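Local coordinates for protein arginine kinase (PDB 4RF6) that catalyses the reversible transfer of a phosphoryl group from ATP to L-arginine, giving phosphoarginine and ADP, through two phosphagen kinase units in tandem on one chain, at residues Lys383-Phe395 with Ala438-Ser450. Sequence-based numbering, arbitrary orientation.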
ATOM      1  N   LYS A 383      24.243  -7.821  23.020  1.00 54.04           N
ATOM      2  CA  LYS A 383      25.395  -6.937  22.863  1.00 51.64           C
ATOM      3  C   LYS A 383      25.167  -5.756  21.918  1.00 45.38           C
ATOM      4  O   LYS A 383      26.123  -5.172  21.406  1.00 45.44           O
ATOM      5  CB  LYS A 383      26.614  -7.741  22.416  1.00 55.31           C
ATOM      6  CG  LYS A 383      27.014  -8.806  23.412  1.00 60.00           C
ATOM      7  CD  LYS A 383      27.395  -8.183  24.747  1.00 63.96           C
ATOM      8  CE  LYS A 383      27.399  -9.216  25.864  1.00 66.29           C
ATOM      9  NZ  LYS A 383      28.330 -10.345  25.598  1.00 67.93           N
ATOM     10  N   SER A 384      23.907  -5.402  21.695  1.00 41.61           N
ATOM     11  CA  SER A 384      23.582  -4.229  20.887  1.00 38.53           C
ATOM     12  C   SER A 384      24.048  -2.948  21.583  1.00 35.33           C
ATOM     13  O   SER A 384      24.195  -2.916  22.808  1.00 32.78           O
ATOM     14  CB  SER A 384      22.079  -4.157  20.636  1.00 37.89           C
ATOM     15  OG  SER A 384      21.373  -3.948  21.845  1.00 37.06           O
ATOM     16  N   LEU A 385      24.296  -1.900  20.802  1.00 33.68           N
ATOM     17  CA  LEU A 385      24.662  -0.602  21.368  1.00 32.80           C
ATOM     18  C   LEU A 385      23.484  -0.035  22.161  1.00 29.15           C
ATOM     19  O   LEU A 385      23.665   0.773  23.077  1.00 29.11           O
ATOM     20  CB  LEU A 385      25.068   0.375  20.263  1.00 32.25           C
ATOM     21  CG  LEU A 385      26.261  -0.016  19.390  1.00 33.11           C
ATOM     22  CD1 LEU A 385      26.452   0.973  18.260  1.00 34.25           C
ATOM     23  CD2 LEU A 385      27.524  -0.102  20.222  1.00 33.34           C
ATOM     24  N   LEU A 386      22.279  -0.461  21.790  1.00 27.62           N
ATOM     25  CA  LEU A 386      21.066  -0.098  22.513  1.00 32.17           C
ATOM     26  C   LEU A 386      21.178  -0.516  23.971  1.00 37.30           C
ATOM     27  O   LEU A 386      20.983   0.296  24.880  1.00 38.46           O
ATOM     28  CB  LEU A 386      19.842  -0.759  21.874  1.00 29.08           C
ATOM     29  CG  LEU A 386      18.527  -0.606  22.639  1.00 30.11           C
ATOM     30  CD1 LEU A 386      18.186   0.869  22.819  1.00 28.27           C
ATOM     31  CD2 LEU A 386      17.380  -1.349  21.943  1.00 26.14           C
ATOM     32  N   ARG A 387      21.496  -1.787  24.187  1.00 37.66           N
ATOM     33  CA  ARG A 387      21.637  -2.328  25.531  1.00 38.95           C
ATOM     34  C   ARG A 387      22.783  -1.631  26.257  1.00 37.09           C
ATOM     35  O   ARG A 387      22.686  -1.323  27.446  1.00 37.36           O
ATOM     36  CB  ARG A 387      21.901  -3.835  25.448  1.00 44.81           C
ATOM     37  CG  ARG A 387      21.715  -4.607  26.752  1.00 50.13           C
ATOM     38  CD  ARG A 387      22.922  -4.497  27.671  1.00 54.35           C
ATOM     39  NE  ARG A 387      22.875  -5.452  28.771  1.00 60.04           N
ATOM     40  CZ  ARG A 387      23.529  -6.608  28.774  1.00 62.75           C
ATOM     41  NH1 ARG A 387      24.281  -6.947  27.735  1.00 63.18           N
ATOM     42  NH2 ARG A 387      23.434  -7.418  29.818  1.00 63.20           N
ATOM     43  N   LYS A 388      23.872  -1.396  25.532  1.00 33.83           N
ATOM     44  CA  LYS A 388      25.072  -0.805  26.109  1.00 34.49           C
ATOM     45  C   LYS A 388      24.802   0.568  26.717  1.00 35.44           C
ATOM     46  O   LYS A 388      25.344   0.903  27.771  1.00 33.86           O
ATOM     47  CB  LYS A 388      26.177  -0.700  25.051  1.00 33.47           C
ATOM     48  CG  LYS A 388      27.510  -0.181  25.588  1.00 34.06           C
ATOM     49  CD  LYS A 388      28.590  -0.225  24.522  1.00 32.73           C
ATOM     50  CE  LYS A 388      29.932   0.200  25.089  1.00 35.37           C
ATOM     51  NZ  LYS A 388      30.976   0.306  24.030  1.00 37.27           N
ATOM     52  N   TYR A 389      23.946   1.353  26.066  1.00 34.53           N
ATOM     53  CA  TYR A 389      23.778   2.759  26.439  1.00 33.07           C
ATOM     54  C   TYR A 389      22.430   3.135  27.064  1.00 30.63           C
ATOM     55  O   TYR A 389      22.330   4.143  27.772  1.00 30.99           O
ATOM     56  CB  TYR A 389      24.101   3.663  25.241  1.00 30.78           C
ATOM     57  CG  TYR A 389      25.556   3.610  24.853  1.00 31.77           C
ATOM     58  CD1 TYR A 389      26.544   3.988  25.753  1.00 32.67           C
ATOM     59  CD2 TYR A 389      25.946   3.171  23.593  1.00 32.11           C
ATOM     60  CE1 TYR A 389      27.877   3.938  25.412  1.00 35.65           C
ATOM     61  CE2 TYR A 389      27.280   3.116  23.242  1.00 32.54           C
ATOM     62  CZ  TYR A 389      28.239   3.501  24.155  1.00 34.54           C
ATOM     63  OH  TYR A 389      29.567   3.448  23.816  1.00 36.41           O
ATOM     64  N   LEU A 390      21.400   2.333  26.817  1.00 28.43           N
ATOM     65  CA  LEU A 390      20.086   2.625  27.383  1.00 29.34           C
ATOM     66  C   LEU A 390      19.970   2.146  28.830  1.00 31.15           C
ATOM     67  O   LEU A 390      19.509   1.036  29.088  1.00 31.27           O
ATOM     68  CB  LEU A 390      18.955   2.025  26.540  1.00 27.36           C
ATOM     69  CG  LEU A 390      17.557   2.495  26.952  1.00 31.02           C
ATOM     70  CD1 LEU A 390      17.315   3.908  26.474  1.00 34.35           C
ATOM     71  CD2 LEU A 390      16.458   1.577  26.451  1.00 31.51           C
ATOM     72  N   THR A 391      20.389   2.986  29.769  1.00 32.81           N
ATOM     73  CA  THR A 391      20.191   2.706  31.187  1.00 35.03           C
ATOM     74  C   THR A 391      18.727   2.974  31.540  1.00 37.70           C
ATOM     75  O   THR A 391      18.042   3.711  30.826  1.00 34.94           O
ATOM     76  CB  THR A 391      21.086   3.598  32.046  1.00 35.39           C
ATOM     77  OG1 THR A 391      20.493   4.897  32.155  1.00 40.71           O
ATOM     78  CG2 THR A 391      22.459   3.729  31.416  1.00 33.87           C
ATOM     79  N   PRO A 392      18.230   2.357  32.625  1.00 42.64           N
ATOM     80  CA  PRO A 392      16.858   2.634  33.064  1.00 42.23           C
ATOM     81  C   PRO A 392      16.620   4.097  33.459  1.00 39.24           C
ATOM     82  O   PRO A 392      15.518   4.604  33.236  1.00 40.93           O
ATOM     83  CB  PRO A 392      16.691   1.712  34.274  1.00 46.34           C
ATOM     84  CG  PRO A 392      17.595   0.558  33.980  1.00 44.97           C
ATOM     85  CD  PRO A 392      18.797   1.176  33.304  1.00 44.60           C
ATOM     86  N   GLU A 393      17.621   4.756  34.037  1.00 38.01           N
ATOM     87  CA  GLU A 393      17.499   6.172  34.378  1.00 41.82           C
ATOM     88  C   GLU A 393      17.343   7.007  33.116  1.00 39.34           C
ATOM     89  O   GLU A 393      16.496   7.902  33.042  1.00 40.80           O
ATOM     90  CB  GLU A 393      18.723   6.667  35.153  1.00 48.39           C
ATOM     91  CG  GLU A 393      19.119   5.808  36.341  1.00 54.20           C
ATOM     92  CD  GLU A 393      19.940   4.597  35.938  1.00 58.18           C
ATOM     93  OE1 GLU A 393      19.755   3.524  36.545  1.00 61.36           O
ATOM     94  OE2 GLU A 393      20.772   4.721  35.016  1.00 58.49           O
ATOM     95  N   LEU A 394      18.178   6.710  32.123  1.00 35.50           N
ATOM     96  CA  LEU A 394      18.110   7.377  30.831  1.00 34.37           C
ATOM     97  C   LEU A 394      16.745   7.110  30.199  1.00 30.83           C
ATOM     98  O   LEU A 394      16.107   8.022  29.667  1.00 33.42           O
ATOM     99  CB  LEU A 394      19.240   6.877  29.921  1.00 37.82           C
ATOM    100  CG  LEU A 394      19.587   7.614  28.628  1.00 42.30           C
ATOM    101  CD1 LEU A 394      21.050   7.403  28.293  1.00 42.22           C
ATOM    102  CD2 LEU A 394      18.741   7.131  27.474  1.00 46.97           C
ATOM    103  N   PHE A 395      16.305   5.855  30.266  1.00 25.50           N
ATOM    104  CA  PHE A 395      14.994   5.468  29.765  1.00 30.10           C
ATOM    105  C   PHE A 395      13.894   6.288  30.436  1.00 33.82           C
ATOM    106  O   PHE A 395      13.000   6.810  29.768  1.00 33.06           O
ATOM    107  CB  PHE A 395      14.749   3.977  30.000  1.00 33.25           C
ATOM    108  CG  PHE A 395      13.391   3.507  29.542  1.00 34.64           C
ATOM    109  CD1 PHE A 395      13.109   3.362  28.188  1.00 33.32           C
ATOM    110  CD2 PHE A 395      12.399   3.202  30.465  1.00 32.96           C
ATOM    111  CE1 PHE A 395      11.863   2.928  27.763  1.00 34.58           C
ATOM    112  CE2 PHE A 395      11.151   2.767  30.048  1.00 34.18           C
ATOM    113  CZ  PHE A 395      10.881   2.627  28.695  1.00 34.34           C
ATOM    114  N   ALA A 438      19.185  12.805  22.264  1.00 16.07           N
ATOM    115  CA  ALA A 438      20.650  12.882  22.232  1.00 16.72           C
ATOM    116  C   ALA A 438      21.393  12.067  23.299  1.00 18.02           C
ATOM    117  O   ALA A 438      22.412  11.445  22.977  1.00 17.99           O
ATOM    118  CB  ALA A 438      21.130  14.346  22.244  1.00 19.26           C
ATOM    119  N   PRO A 439      20.913  12.074  24.569  1.00 16.19           N
ATOM    120  CA  PRO A 439      21.628  11.267  25.563  1.00 18.87           C
ATOM    121  C   PRO A 439      21.796   9.810  25.139  1.00 19.76           C
ATOM    122  O   PRO A 439      22.750   9.166  25.584  1.00 20.55           O
ATOM    123  CB  PRO A 439      20.731  11.369  26.798  1.00 18.52           C
ATOM    124  CG  PRO A 439      20.140  12.726  26.690  1.00 20.76           C
ATOM    125  CD  PRO A 439      19.875  12.910  25.208  1.00 18.89           C
ATOM    126  N   LEU A 440      20.907   9.306  24.283  1.00 19.25           N
ATOM    127  CA  LEU A 440      21.080   7.966  23.726  1.00 20.21           C
ATOM    128  C   LEU A 440      21.808   7.985  22.380  1.00 21.79           C
ATOM    129  O   LEU A 440      22.774   7.241  22.177  1.00 19.35           O
ATOM    130  CB  LEU A 440      19.734   7.248  23.564  1.00 19.05           C
ATOM    131  CG  LEU A 440      19.900   5.851  22.955  1.00 17.90           C
ATOM    132  CD1 LEU A 440      20.743   5.000  23.885  1.00 19.23           C
ATOM    133  CD2 LEU A 440      18.575   5.162  22.651  1.00 16.52           C
ATOM    134  N   PHE A 441      21.332   8.827  21.461  1.00 17.62           N
ATOM    135  CA  PHE A 441      21.879   8.875  20.106  1.00 18.09           C
ATOM    136  C   PHE A 441      23.351   9.300  20.048  1.00 20.00           C
ATOM    137  O   PHE A 441      24.113   8.760  19.242  1.00 18.73           O
ATOM    138  CB  PHE A 441      21.031   9.785  19.205  1.00 14.03           C
ATOM    139  CG  PHE A 441      19.819   9.107  18.615  1.00 19.39           C
ATOM    140  CD1 PHE A 441      18.594   9.148  19.273  1.00 20.03           C
ATOM    141  CD2 PHE A 441      19.902   8.446  17.390  1.00 19.11           C
ATOM    142  CE1 PHE A 441      17.476   8.530  18.736  1.00 20.46           C
ATOM    143  CE2 PHE A 441      18.793   7.827  16.842  1.00 20.15           C
ATOM    144  CZ  PHE A 441      17.572   7.872  17.518  1.00 19.93           C
ATOM    145  N   ASP A 442      23.756  10.257  20.887  1.00 19.01           N
ATOM    146  CA  ASP A 442      25.152  10.715  20.886  1.00 18.60           C
ATOM    147  C   ASP A 442      26.099   9.557  21.158  1.00 18.60           C
ATOM    148  O   ASP A 442      27.136   9.416  20.509  1.00 18.44           O
ATOM    149  CB  ASP A 442      25.388  11.788  21.948  1.00 17.96           C
ATOM    150  CG  ASP A 442      24.735  13.104  21.610  1.00 20.84           C
ATOM    151  OD1 ASP A 442      24.176  13.228  20.501  1.00 21.37           O
ATOM    152  OD2 ASP A 442      24.799  14.020  22.460  1.00 18.87           O
ATOM    153  N   LYS A 443      25.733   8.734  22.135  1.00 14.42           N
ATOM    154  CA  LYS A 443      26.560   7.603  22.543  1.00 19.26           C
ATOM    155  C   LYS A 443      26.663   6.541  21.450  1.00 22.15           C
ATOM    156  O   LYS A 443      27.720   5.938  21.255  1.00 22.73           O
ATOM    157  CB  LYS A 443      26.017   6.985  23.838  1.00 21.30           C
ATOM    158  CG  LYS A 443      26.229   7.867  25.065  1.00 26.14           C
ATOM    159  CD  LYS A 443      25.522   7.317  26.302  1.00 32.65           C
ATOM    160  CE  LYS A 443      25.638   8.283  27.488  1.00 34.84           C
ATOM    161  NZ  LYS A 443      24.929   9.581  27.245  1.00 31.55           N
ATOM    162  N   ILE A 444      25.567   6.307  20.738  1.00 21.27           N
ATOM    163  CA  ILE A 444      25.573   5.322  19.652  1.00 20.52           C
ATOM    164  C   ILE A 444      26.327   5.843  18.431  1.00 18.04           C
ATOM    165  O   ILE A 444      27.096   5.104  17.810  1.00 19.33           O
ATOM    166  CB  ILE A 444      24.148   4.874  19.281  1.00 21.36           C
ATOM    167  CG1 ILE A 444      23.616   3.921  20.345  1.00 25.34           C
ATOM    168  CG2 ILE A 444      24.126   4.164  17.943  1.00 20.15           C
ATOM    169  CD1 ILE A 444      22.165   4.117  20.633  1.00 26.04           C
ATOM    170  N   VAL A 445      26.123   7.117  18.098  1.00 17.61           N
ATOM    171  CA  VAL A 445      26.856   7.730  16.989  1.00 20.68           C
ATOM    172  C   VAL A 445      28.368   7.676  17.218  1.00 22.38           C
ATOM    173  O   VAL A 445      29.127   7.266  16.333  1.00 19.77           O
ATOM    174  CB  VAL A 445      26.433   9.189  16.760  1.00 20.41           C
ATOM    175  CG1 VAL A 445      27.450   9.907  15.878  1.00 15.78           C
ATOM    176  CG2 VAL A 445      25.052   9.252  16.136  1.00 21.27           C
ATOM    177  N   GLU A 446      28.800   8.086  18.408  1.00 20.40           N
ATOM    178  CA  GLU A 446      30.225   8.163  18.714  1.00 19.08           C
ATOM    179  C   GLU A 446      30.840   6.786  18.936  1.00 22.66           C
ATOM    180  O   GLU A 446      32.060   6.625  18.876  1.00 23.80           O
ATOM    181  CB  GLU A 446      30.480   9.082  19.917  1.00 16.62           C
ATOM    182  CG  GLU A 446      30.228  10.564  19.624  1.00 18.03           C
ATOM    183  CD  GLU A 446      30.595  11.479  20.787  1.00 23.75           C
ATOM    184  OE1 GLU A 446      30.769  10.972  21.919  1.00 24.80           O
ATOM    185  OE2 GLU A 446      30.708  12.708  20.560  1.00 22.28           O
ATOM    186  N   ASP A 447      30.001   5.789  19.194  1.00 22.16           N
ATOM    187  CA  ASP A 447      30.498   4.424  19.320  1.00 21.36           C
ATOM    188  C   ASP A 447      30.731   3.840  17.929  1.00 22.07           C
ATOM    189  O   ASP A 447      31.844   3.410  17.604  1.00 22.53           O
ATOM    190  CB  ASP A 447      29.520   3.554  20.114  1.00 24.93           C
ATOM    191  CG  ASP A 447      30.120   2.211  20.519  1.00 29.84           C
ATOM    192  OD1 ASP A 447      30.618   1.477  19.636  1.00 30.19           O
ATOM    193  OD2 ASP A 447      30.092   1.898  21.728  1.00 30.77           O
ATOM    194  N   TYR A 448      29.687   3.835  17.103  1.00 21.94           N
ATOM    195  CA  TYR A 448      29.790   3.247  15.774  1.00 20.78           C
ATOM    196  C   TYR A 448      30.759   4.026  14.889  1.00 20.01           C
ATOM    197  O   TYR A 448      31.458   3.435  14.065  1.00 19.29           O
ATOM    198  CB  TYR A 448      28.422   3.154  15.082  1.00 20.28           C
ATOM    199  CG  TYR A 448      28.530   2.576  13.680  1.00 24.82           C
ATOM    200  CD1 TYR A 448      28.525   1.200  13.476  1.00 29.37           C
ATOM    201  CD2 TYR A 448      28.669   3.403  12.565  1.00 25.87           C
ATOM    202  CE1 TYR A 448      28.637   0.660  12.202  1.00 31.55           C
ATOM    203  CE2 TYR A 448      28.785   2.873  11.287  1.00 28.72           C
ATOM    204  CZ  TYR A 448      28.767   1.501  11.115  1.00 32.86           C
ATOM    205  OH  TYR A 448      28.877   0.967   9.855  1.00 38.05           O
ATOM    206  N   HIS A 449      30.788   5.348  15.045  1.00 16.35           N
ATOM    207  CA  HIS A 449      31.623   6.180  14.189  1.00 18.73           C
ATOM    208  C   HIS A 449      32.915   6.606  14.882  1.00 18.89           C
ATOM    209  O   HIS A 449      33.558   7.572  14.462  1.00 14.90           O
ATOM    210  CB  HIS A 449      30.854   7.416  13.698  1.00 16.48           C
ATOM    211  CG  HIS A 449      29.705   7.100  12.793  1.00 15.30           C
ATOM    212  ND1 HIS A 449      29.869   6.813  11.455  1.00 15.95           N
ATOM    213  CD2 HIS A 449      28.374   7.036  13.032  1.00 13.47           C
ATOM    214  CE1 HIS A 449      28.687   6.581  10.908  1.00 16.46           C
ATOM    215  NE2 HIS A 449      27.765   6.709  11.847  1.00 15.16           N
ATOM    216  N   SER A 450      33.280   5.889  15.944  1.00 19.82           N
ATOM    217  CA  SER A 450      34.572   6.081  16.599  1.00 23.68           C
ATOM    218  C   SER A 450      35.652   6.104  15.522  1.00 21.88           C
ATOM    219  O   SER A 450      35.646   5.261  14.622  1.00 22.59           O
ATOM    220  CB  SER A 450      34.833   4.946  17.595  1.00 28.83           C
ATOM    221  OG  SER A 450      36.066   5.104  18.270  1.00 31.57           O
TER
HETATM  222  O   HOH W   1      29.914   6.239  22.811  1.00 30.76           O
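Within the small helical N-terminal domain of the second phosphagen kinase repeat, Y389 and L385 of the short helix 385-389 pack against K443, I444 and D447 of helix 438-448, the axes of these short helical segments approaching to 9.8 Å with their N-to-C directions 124° apart. The Y389 ring lies between two lysine chains. K443 CB sits over one face, 3.6 Å from the ring centroid and 14° off its normal, a CH-pi contact, while CG of K388 covers the opposite face. With its CG beside the backbone N and anti to the carbonyl carbon, Y389 reaches across to helix 438-448, and its OH donates to D447 OD2 at 2.7 Å, on the anti lone pair of a carboxylate turned 71° from the ring. The same oxygen takes a salt bridge from K388 NZ at 2.9 Å, delivered nearly along the C-O axis by a fully extended lysine chain. Two donors thus grip OD2, probably stabilising its negative charge. Beside this polar cluster, L385 CB meets I444 CG1 at 3.8 Å, and L385 CD2 rests against the D447 carboxylate. L440 packs among side chains of 383-395: its CD1 lies 3.9 Å from Y389 CB, and its CB faces L394 CD2 from the following helix, whose N-terminus T391 caps. I413 of helix 409-418 touches L386, L390 and L440, so side chains of both segments meet on that helix. K443 bends at its last torsion to place NZ on P439 O of its own helix, and one water donates both to Y389 OH and, at 2.7 Å, to K443 O.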